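Local coordinates for protein beta-galactosidase/beta-glucuronidase (Faecalibacterium prausnitzii L2-6, PDB 6MVF) that binds flavin mononucleotide and, as a family 2 glycoside hydrolase and gut bacterial beta-glucuronidase, probably hydrolyses beta-glucuronides, at residues N205-E217 / S226-V240. Sequence-based numbering, arbitrary orientation.
Sequences NPDDSFTVMYSIE and SAVRPSDNTAISIYV
Tyr214 lies against Ile236 and Ile238 of the facing sheet, its hydroxyl reaching Thr234 in the loop before strand 236-240. Its chi1 of -66° sets CG anti to the carbonyl carbon and turns the ring toward that strand, where Ile236 CG2 lies 3.5 Å from Tyr214 CD2; Ile238 CD1 rests against Tyr214 CB. Arg229 CG sits at the ring edge, in its plane, and Val212 CG1 over one face, offset toward the rim. Tyr214 OH donates to Thr234 O (2.8 Å) from above the carbonyl plane and also hydrogen-bonds Ser201 OG, on strand 195-204 of the facing sheet. A phenylalanine here would probably leave Thr234 O and Ser201 OG without their shared hydroxyl partner and the ring held by packing alone. Further along, Ile216 CD1 packs on Ile238 CB at 3.8 Å. At the other end Ser231 OG donates to Asp207 O (3.0 Å), which Phe210 N reaches from the opposite face, and Ser231 N hydrogen-bonds Phe210 O from above the carbonyl plane (N-H...O 142°). Between, strands 211-217 and 226-230 run antiparallel; Arg229 also salt-bridges Glu652 of the second subunit. The hairpin sheet thus packs face to face on the sheet holding strand 236-240, consistent with the immunoglobulin-like beta-sandwich domain of family 2 glycoside hydrolases.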
ATOM      1  N   ASN A 205     -31.342  20.835 -13.189  1.00 36.12           N
ATOM      2  CA  ASN A 205     -31.455  22.219 -12.743  1.00 31.28           C
ATOM      3  C   ASN A 205     -30.333  23.119 -13.243  1.00 30.39           C
ATOM      4  O   ASN A 205     -29.706  23.816 -12.437  1.00 31.77           O
ATOM      5  CB  ASN A 205     -31.507  22.273 -11.219  1.00 31.45           C
ATOM      6  CG  ASN A 205     -32.686  21.534 -10.671  1.00 35.51           C
ATOM      7  OD1 ASN A 205     -33.812  21.697 -11.159  1.00 40.11           O
ATOM      8  ND2 ASN A 205     -32.444  20.693  -9.669  1.00 30.85           N
ATOM      9  N   PRO A 206     -30.070  23.173 -14.545  1.00 32.44           N
ATOM     10  CA  PRO A 206     -29.115  24.163 -15.053  1.00 29.52           C
ATOM     11  C   PRO A 206     -29.645  25.564 -14.824  1.00 30.73           C
ATOM     12  O   PRO A 206     -30.789  25.766 -14.426  1.00 42.19           O
ATOM     13  CB  PRO A 206     -29.021  23.846 -16.547  1.00 30.78           C
ATOM     14  CG  PRO A 206     -30.355  23.284 -16.868  1.00 30.41           C
ATOM     15  CD  PRO A 206     -30.796  22.508 -15.646  1.00 28.21           C
ATOM     16  N   ASP A 207     -28.802  26.542 -15.135  1.00 36.13           N
ATOM     17  CA  ASP A 207     -29.066  27.948 -14.844  1.00 39.21           C
ATOM     18  C   ASP A 207     -27.921  28.779 -15.433  1.00 38.19           C
ATOM     19  O   ASP A 207     -26.815  28.265 -15.608  1.00 37.80           O
ATOM     20  CB  ASP A 207     -29.231  28.120 -13.325  1.00 42.07           C
ATOM     21  CG  ASP A 207     -28.891  29.509 -12.838  1.00 52.18           C
ATOM     22  OD1 ASP A 207     -29.689  30.447 -13.103  1.00 65.91           O
ATOM     23  OD2 ASP A 207     -27.835  29.660 -12.168  1.00 50.50           O
ATOM     24  N   ASP A 208     -28.161  30.049 -15.767  1.00 38.01           N
ATOM     25  CA  ASP A 208     -27.143  30.846 -16.450  1.00 32.44           C
ATOM     26  C   ASP A 208     -25.863  31.031 -15.634  1.00 37.39           C
ATOM     27  O   ASP A 208     -24.806  31.299 -16.217  1.00 36.78           O
ATOM     28  CB  ASP A 208     -27.718  32.210 -16.838  1.00 39.94           C
ATOM     29  CG  ASP A 208     -28.704  32.120 -18.000  1.00 52.42           C
ATOM     30  OD1 ASP A 208     -28.695  31.092 -18.716  1.00 54.97           O
ATOM     31  OD2 ASP A 208     -29.486  33.075 -18.203  1.00 55.83           O
ATOM     32  N   SER A 209     -25.917  30.876 -14.311  1.00 37.30           N
ATOM     33  CA  SER A 209     -24.714  31.007 -13.493  1.00 31.84           C
ATOM     34  C   SER A 209     -23.843  29.753 -13.495  1.00 37.11           C
ATOM     35  O   SER A 209     -22.736  29.789 -12.939  1.00 29.95           O
ATOM     36  CB  SER A 209     -25.085  31.364 -12.049  1.00 28.13           C
ATOM     37  OG  SER A 209     -25.763  30.306 -11.384  1.00 32.15           O
ATOM     38  N   PHE A 210     -24.306  28.653 -14.092  1.00 33.13           N
ATOM     39  CA  PHE A 210     -23.534  27.420 -14.155  1.00 32.74           C
ATOM     40  C   PHE A 210     -22.953  27.212 -15.554  1.00 35.15           C
ATOM     41  O   PHE A 210     -23.638  27.409 -16.559  1.00 36.48           O
ATOM     42  CB  PHE A 210     -24.403  26.232 -13.758  1.00 25.97           C
ATOM     43  CG  PHE A 210     -24.756  26.197 -12.296  1.00 31.15           C
ATOM     44  CD1 PHE A 210     -23.788  25.871 -11.340  1.00 30.00           C
ATOM     45  CD2 PHE A 210     -26.049  26.463 -11.876  1.00 29.67           C
ATOM     46  CE1 PHE A 210     -24.099  25.830  -9.989  1.00 30.50           C
ATOM     47  CE2 PHE A 210     -26.375  26.427 -10.521  1.00 35.33           C
ATOM     48  CZ  PHE A 210     -25.398  26.111  -9.573  1.00 32.30           C
ATOM     49  N   THR A 211     -21.680  26.838 -15.617  1.00 33.59           N
ATOM     50  CA  THR A 211     -21.052  26.374 -16.848  1.00 32.51           C
ATOM     51  C   THR A 211     -20.593  24.924 -16.688  1.00 26.45           C
ATOM     52  O   THR A 211     -20.519  24.381 -15.586  1.00 29.65           O
ATOM     53  CB  THR A 211     -19.848  27.249 -17.235  1.00 34.27           C
ATOM     54  OG1 THR A 211     -18.990  27.394 -16.103  1.00 37.47           O
ATOM     55  CG2 THR A 211     -20.269  28.612 -17.733  1.00 18.54           C
ATOM     56  N   VAL A 212     -20.275  24.292 -17.809  1.00 24.86           N
ATOM     57  CA  VAL A 212     -19.633  22.987 -17.817  1.00 22.72           C
ATOM     58  C   VAL A 212     -18.242  23.144 -18.435  1.00 27.56           C
ATOM     59  O   VAL A 212     -18.110  23.520 -19.608  1.00 24.73           O
ATOM     60  CB  VAL A 212     -20.472  21.946 -18.574  1.00 32.52           C
ATOM     61  CG1 VAL A 212     -19.701  20.629 -18.692  1.00 30.47           C
ATOM     62  CG2 VAL A 212     -21.809  21.723 -17.865  1.00 28.09           C
ATOM     63  N   MET A 213     -17.207  22.872 -17.637  1.00 30.44           N
ATOM     64  CA  MET A 213     -15.821  22.977 -18.080  1.00 28.36           C
ATOM     65  C   MET A 213     -15.321  21.568 -18.360  1.00 29.07           C
ATOM     66  O   MET A 213     -15.239  20.739 -17.451  1.00 29.67           O
ATOM     67  CB  MET A 213     -14.952  23.680 -17.041  1.00 25.36           C
ATOM     68  CG  MET A 213     -15.470  25.063 -16.640  1.00 31.37           C
ATOM     69  SD  MET A 213     -14.359  25.920 -15.498  1.00 34.01           S
ATOM     70  CE  MET A 213     -14.050  24.592 -14.328  1.00 34.05           C
ATOM     71  N   TYR A 214     -15.023  21.299 -19.624  1.00 27.31           N
ATOM     72  CA  TYR A 214     -14.562  20.002 -20.083  1.00 22.65           C
ATOM     73  C   TYR A 214     -13.050  19.995 -20.169  1.00 26.77           C
ATOM     74  O   TYR A 214     -12.451  20.930 -20.701  1.00 30.96           O
ATOM     75  CB  TYR A 214     -15.123  19.688 -21.463  1.00 26.97           C
ATOM     76  CG  TYR A 214     -16.617  19.509 -21.546  1.00 29.30           C
ATOM     77  CD1 TYR A 214     -17.230  18.416 -20.962  1.00 25.17           C
ATOM     78  CD2 TYR A 214     -17.408  20.408 -22.256  1.00 27.56           C
ATOM     79  CE1 TYR A 214     -18.583  18.230 -21.063  1.00 31.03           C
ATOM     80  CE2 TYR A 214     -18.772  20.229 -22.358  1.00 28.52           C
ATOM     81  CZ  TYR A 214     -19.349  19.129 -21.764  1.00 30.51           C
ATOM     82  OH  TYR A 214     -20.703  18.926 -21.846  1.00 32.21           O
ATOM     83  N   SER A 215     -12.441  18.929 -19.676  1.00 23.68           N
ATOM     84  CA  SER A 215     -11.001  18.761 -19.728  1.00 22.81           C
ATOM     85  C   SER A 215     -10.688  17.333 -20.156  1.00 27.83           C
ATOM     86  O   SER A 215     -11.316  16.388 -19.675  1.00 29.39           O
ATOM     87  CB  SER A 215     -10.375  19.069 -18.366  1.00 22.82           C
ATOM     88  OG  SER A 215      -9.030  18.616 -18.310  1.00 36.48           O
ATOM     89  N   ILE A 216      -9.738  17.171 -21.073  1.00 28.63           N
ATOM     90  CA  ILE A 216      -9.334  15.854 -21.564  1.00 31.05           C
ATOM     91  C   ILE A 216      -7.893  15.599 -21.130  1.00 30.57           C
ATOM     92  O   ILE A 216      -6.991  16.388 -21.449  1.00 31.58           O
ATOM     93  CB  ILE A 216      -9.483  15.734 -23.093  1.00 26.18           C
ATOM     94  CG1 ILE A 216     -10.950  15.838 -23.515  1.00 21.68           C
ATOM     95  CG2 ILE A 216      -8.940  14.400 -23.565  1.00 29.41           C
ATOM     96  CD1 ILE A 216     -11.165  15.929 -24.999  1.00 21.37           C
ATOM     97  N   GLU A 217      -7.678  14.498 -20.411  1.00 29.73           N
ATOM     98  CA  GLU A 217      -6.366  14.096 -19.914  1.00 36.03           C
ATOM     99  C   GLU A 217      -5.861  12.903 -20.715  1.00 36.67           C
ATOM    100  O   GLU A 217      -6.626  11.983 -21.014  1.00 30.84           O
ATOM    101  CB  GLU A 217      -6.430  13.755 -18.418  1.00 32.37           C
ATOM    102  CG  GLU A 217      -6.774  14.964 -17.551  1.00 39.13           C
ATOM    103  CD  GLU A 217      -7.185  14.613 -16.122  1.00 53.42           C
ATOM    104  OE1 GLU A 217      -7.398  13.413 -15.811  1.00 59.67           O
ATOM    105  OE2 GLU A 217      -7.303  15.557 -15.303  1.00 55.29           O
ATOM    106  N   SER A 226      -9.388  21.204 -23.894  1.00 26.11           N
ATOM    107  CA  SER A 226     -10.459  21.647 -23.010  1.00 27.21           C
ATOM    108  C   SER A 226     -11.417  22.533 -23.784  1.00 23.89           C
ATOM    109  O   SER A 226     -11.079  23.054 -24.847  1.00 27.16           O
ATOM    110  CB  SER A 226      -9.910  22.392 -21.784  1.00 30.45           C
ATOM    111  OG  SER A 226      -9.070  23.449 -22.181  1.00 38.98           O
ATOM    112  N   ALA A 227     -12.626  22.682 -23.237  1.00 19.24           N
ATOM    113  CA  ALA A 227     -13.626  23.596 -23.780  1.00 22.08           C
ATOM    114  C   ALA A 227     -14.666  23.829 -22.702  1.00 25.50           C
ATOM    115  O   ALA A 227     -14.746  23.082 -21.724  1.00 24.60           O
ATOM    116  CB  ALA A 227     -14.293  23.068 -25.063  1.00 19.87           C
ATOM    117  N   VAL A 228     -15.475  24.866 -22.902  1.00 25.91           N
ATOM    118  CA  VAL A 228     -16.439  25.312 -21.905  1.00 25.97           C
ATOM    119  C   VAL A 228     -17.791  25.565 -22.573  1.00 29.99           C
ATOM    120  O   VAL A 228     -17.859  26.061 -23.702  1.00 28.04           O
ATOM    121  CB  VAL A 228     -15.908  26.571 -21.190  1.00 26.74           C
ATOM    122  CG1 VAL A 228     -16.865  27.024 -20.100  1.00 25.73           C
ATOM    123  CG2 VAL A 228     -14.505  26.263 -20.606  1.00 24.72           C
ATOM    124  N   ARG A 229     -18.868  25.216 -21.882  1.00 29.12           N
ATOM    125  CA  ARG A 229     -20.202  25.348 -22.443  1.00 30.00           C
ATOM    126  C   ARG A 229     -21.130  25.934 -21.398  1.00 29.83           C
ATOM    127  O   ARG A 229     -20.850  25.850 -20.196  1.00 31.59           O
ATOM    128  CB  ARG A 229     -20.763  23.997 -22.923  1.00 33.60           C
ATOM    129  CG  ARG A 229     -20.159  23.479 -24.225  1.00 29.10           C
ATOM    130  CD  ARG A 229     -20.778  24.156 -25.422  1.00 24.87           C
ATOM    131  NE  ARG A 229     -20.111  25.405 -25.723  1.00 32.62           N
ATOM    132  CZ  ARG A 229     -20.649  26.382 -26.446  1.00 39.38           C
ATOM    133  NH1 ARG A 229     -19.941  27.486 -26.651  1.00 35.91           N
ATOM    134  NH2 ARG A 229     -21.889  26.256 -26.948  1.00 28.14           N
ATOM    135  N   PRO A 230     -22.245  26.540 -21.825  1.00 36.78           N
ATOM    136  CA  PRO A 230     -23.318  26.865 -20.877  1.00 30.42           C
ATOM    137  C   PRO A 230     -23.922  25.595 -20.303  1.00 29.08           C
ATOM    138  O   PRO A 230     -24.029  24.574 -20.986  1.00 33.67           O
ATOM    139  CB  PRO A 230     -24.336  27.624 -21.742  1.00 22.64           C
ATOM    140  CG  PRO A 230     -23.599  28.058 -22.909  1.00 21.35           C
ATOM    141  CD  PRO A 230     -22.564  27.030 -23.177  1.00 23.95           C
ATOM    142  N   SER A 231     -24.354  25.666 -19.046  1.00 29.86           N
ATOM    143  CA  SER A 231     -24.885  24.449 -18.438  1.00 30.03           C
ATOM    144  C   SER A 231     -26.191  23.964 -19.070  1.00 29.33           C
ATOM    145  O   SER A 231     -26.633  22.867 -18.731  1.00 36.49           O
ATOM    146  CB  SER A 231     -25.072  24.636 -16.927  1.00 28.57           C
ATOM    147  OG  SER A 231     -26.138  25.502 -16.602  1.00 24.43           O
ATOM    148  N   ASP A 232     -26.816  24.720 -19.974  1.00 32.33           N
ATOM    149  CA  ASP A 232     -28.071  24.314 -20.611  1.00 37.55           C
ATOM    150  C   ASP A 232     -27.897  24.088 -22.112  1.00 40.60           C
ATOM    151  O   ASP A 232     -28.873  24.133 -22.880  1.00 37.82           O
ATOM    152  CB  ASP A 232     -29.156  25.364 -20.362  1.00 32.87           C
ATOM    153  CG  ASP A 232     -28.878  26.688 -21.096  1.00 46.41           C
ATOM    154  OD1 ASP A 232     -27.767  26.879 -21.681  1.00 42.22           O
ATOM    155  OD2 ASP A 232     -29.788  27.547 -21.091  1.00 56.41           O
ATOM    156  N   ASN A 233     -26.657  23.889 -22.538  1.00 39.16           N
ATOM    157  CA  ASN A 233     -26.278  23.850 -23.942  1.00 38.86           C
ATOM    158  C   ASN A 233     -24.884  23.248 -23.999  1.00 31.24           C
ATOM    159  O   ASN A 233     -23.917  23.936 -24.343  1.00 31.41           O
ATOM    160  CB  ASN A 233     -26.313  25.251 -24.558  1.00 35.04           C
ATOM    161  CG  ASN A 233     -26.006  25.233 -26.014  1.00 35.01           C
ATOM    162  OD1 ASN A 233     -26.232  24.228 -26.684  1.00 31.33           O
ATOM    163  ND2 ASN A 233     -25.459  26.327 -26.518  1.00 37.31           N
ATOM    164  N   THR A 234     -24.778  21.967 -23.639  1.00 32.25           N
ATOM    165  CA  THR A 234     -23.505  21.417 -23.206  1.00 29.88           C
ATOM    166  C   THR A 234     -22.738  20.713 -24.310  1.00 29.17           C
ATOM    167  O   THR A 234     -21.558  20.406 -24.124  1.00 33.85           O
ATOM    168  CB  THR A 234     -23.726  20.453 -22.039  1.00 30.24           C
ATOM    169  OG1 THR A 234     -24.302  19.239 -22.526  1.00 32.38           O
ATOM    170  CG2 THR A 234     -24.657  21.074 -20.994  1.00 26.46           C
ATOM    171  N   ALA A 235     -23.353  20.468 -25.455  1.00 33.62           N
ATOM    172  CA  ALA A 235     -22.679  19.710 -26.500  1.00 33.57           C
ATOM    173  C   ALA A 235     -21.523  20.509 -27.092  1.00 31.59           C
ATOM    174  O   ALA A 235     -21.639  21.707 -27.357  1.00 29.56           O
ATOM    175  CB  ALA A 235     -23.676  19.322 -27.592  1.00 21.96           C
ATOM    176  N   ILE A 236     -20.396  19.831 -27.295  1.00 28.33           N
ATOM    177  CA  ILE A 236     -19.201  20.458 -27.842  1.00 23.22           C
ATOM    178  C   ILE A 236     -18.364  19.350 -28.446  1.00 24.66           C
ATOM    179  O   ILE A 236     -18.461  18.189 -28.040  1.00 28.55           O
ATOM    180  CB  ILE A 236     -18.413  21.227 -26.747  1.00 28.96           C
ATOM    181  CG1 ILE A 236     -17.332  22.096 -27.374  1.00 30.99           C
ATOM    182  CG2 ILE A 236     -17.766  20.271 -25.766  1.00 24.73           C
ATOM    183  CD1 ILE A 236     -17.861  23.355 -27.962  1.00 30.76           C
ATOM    184  N   SER A 237     -17.531  19.706 -29.412  1.00 29.30           N
ATOM    185  CA  SER A 237     -16.567  18.773 -29.979  1.00 28.31           C
ATOM    186  C   SER A 237     -15.159  19.276 -29.687  1.00 30.47           C
ATOM    187  O   SER A 237     -14.829  20.416 -30.027  1.00 33.71           O
ATOM    188  CB  SER A 237     -16.793  18.624 -31.473  1.00 18.34           C
ATOM    189  OG  SER A 237     -15.692  17.970 -32.058  1.00 37.39           O
ATOM    190  N   ILE A 238     -14.336  18.435 -29.052  1.00 24.84           N
ATOM    191  CA  ILE A 238     -12.987  18.808 -28.641  1.00 22.91           C
ATOM    192  C   ILE A 238     -11.981  17.990 -29.434  1.00 26.24           C
ATOM    193  O   ILE A 238     -12.160  16.783 -29.620  1.00 34.12           O
ATOM    194  CB  ILE A 238     -12.773  18.598 -27.133  1.00 31.40           C
ATOM    195  CG1 ILE A 238     -14.012  19.057 -26.346  1.00 30.53           C
ATOM    196  CG2 ILE A 238     -11.494  19.293 -26.687  1.00 25.74           C
ATOM    197  CD1 ILE A 238     -13.714  19.398 -24.916  1.00 27.58           C
ATOM    198  N   TYR A 239     -10.922  18.642 -29.892  1.00 22.92           N
ATOM    199  CA  TYR A 239      -9.921  18.036 -30.752  1.00 22.40           C
ATOM    200  C   TYR A 239      -8.623  17.825 -29.982  1.00 26.80           C
ATOM    201  O   TYR A 239      -8.109  18.750 -29.352  1.00 28.42           O
ATOM    202  CB  TYR A 239      -9.666  18.918 -31.969  1.00 20.35           C
ATOM    203  CG  TYR A 239      -8.559  18.403 -32.852  1.00 29.22           C
ATOM    204  CD1 TYR A 239      -8.818  17.463 -33.853  1.00 31.38           C
ATOM    205  CD2 TYR A 239      -7.250  18.850 -32.692  1.00 29.19           C
ATOM    206  CE1 TYR A 239      -7.810  16.984 -34.663  1.00 30.52           C
ATOM    207  CE2 TYR A 239      -6.228  18.374 -33.499  1.00 31.58           C
ATOM    208  CZ  TYR A 239      -6.513  17.442 -34.484  1.00 32.92           C
ATOM    209  OH  TYR A 239      -5.497  16.974 -35.288  1.00 27.85           O
ATOM    210  N   VAL A 240      -8.088  16.618 -30.050  1.00 34.69           N
ATOM    211  CA  VAL A 240      -6.801  16.268 -29.454  1.00 30.23           C
ATOM    212  C   VAL A 240      -5.827  15.990 -30.592  1.00 32.00           C
ATOM    213  O   VAL A 240      -6.074  15.087 -31.405  1.00 35.62           O
ATOM    214  CB  VAL A 240      -6.919  15.050 -28.519  1.00 28.65           C
ATOM    215  CG1 VAL A 240      -5.540  14.568 -28.075  1.00 31.02           C
ATOM    216  CG2 VAL A 240      -7.795  15.370 -27.317  1.00 30.24           C
TER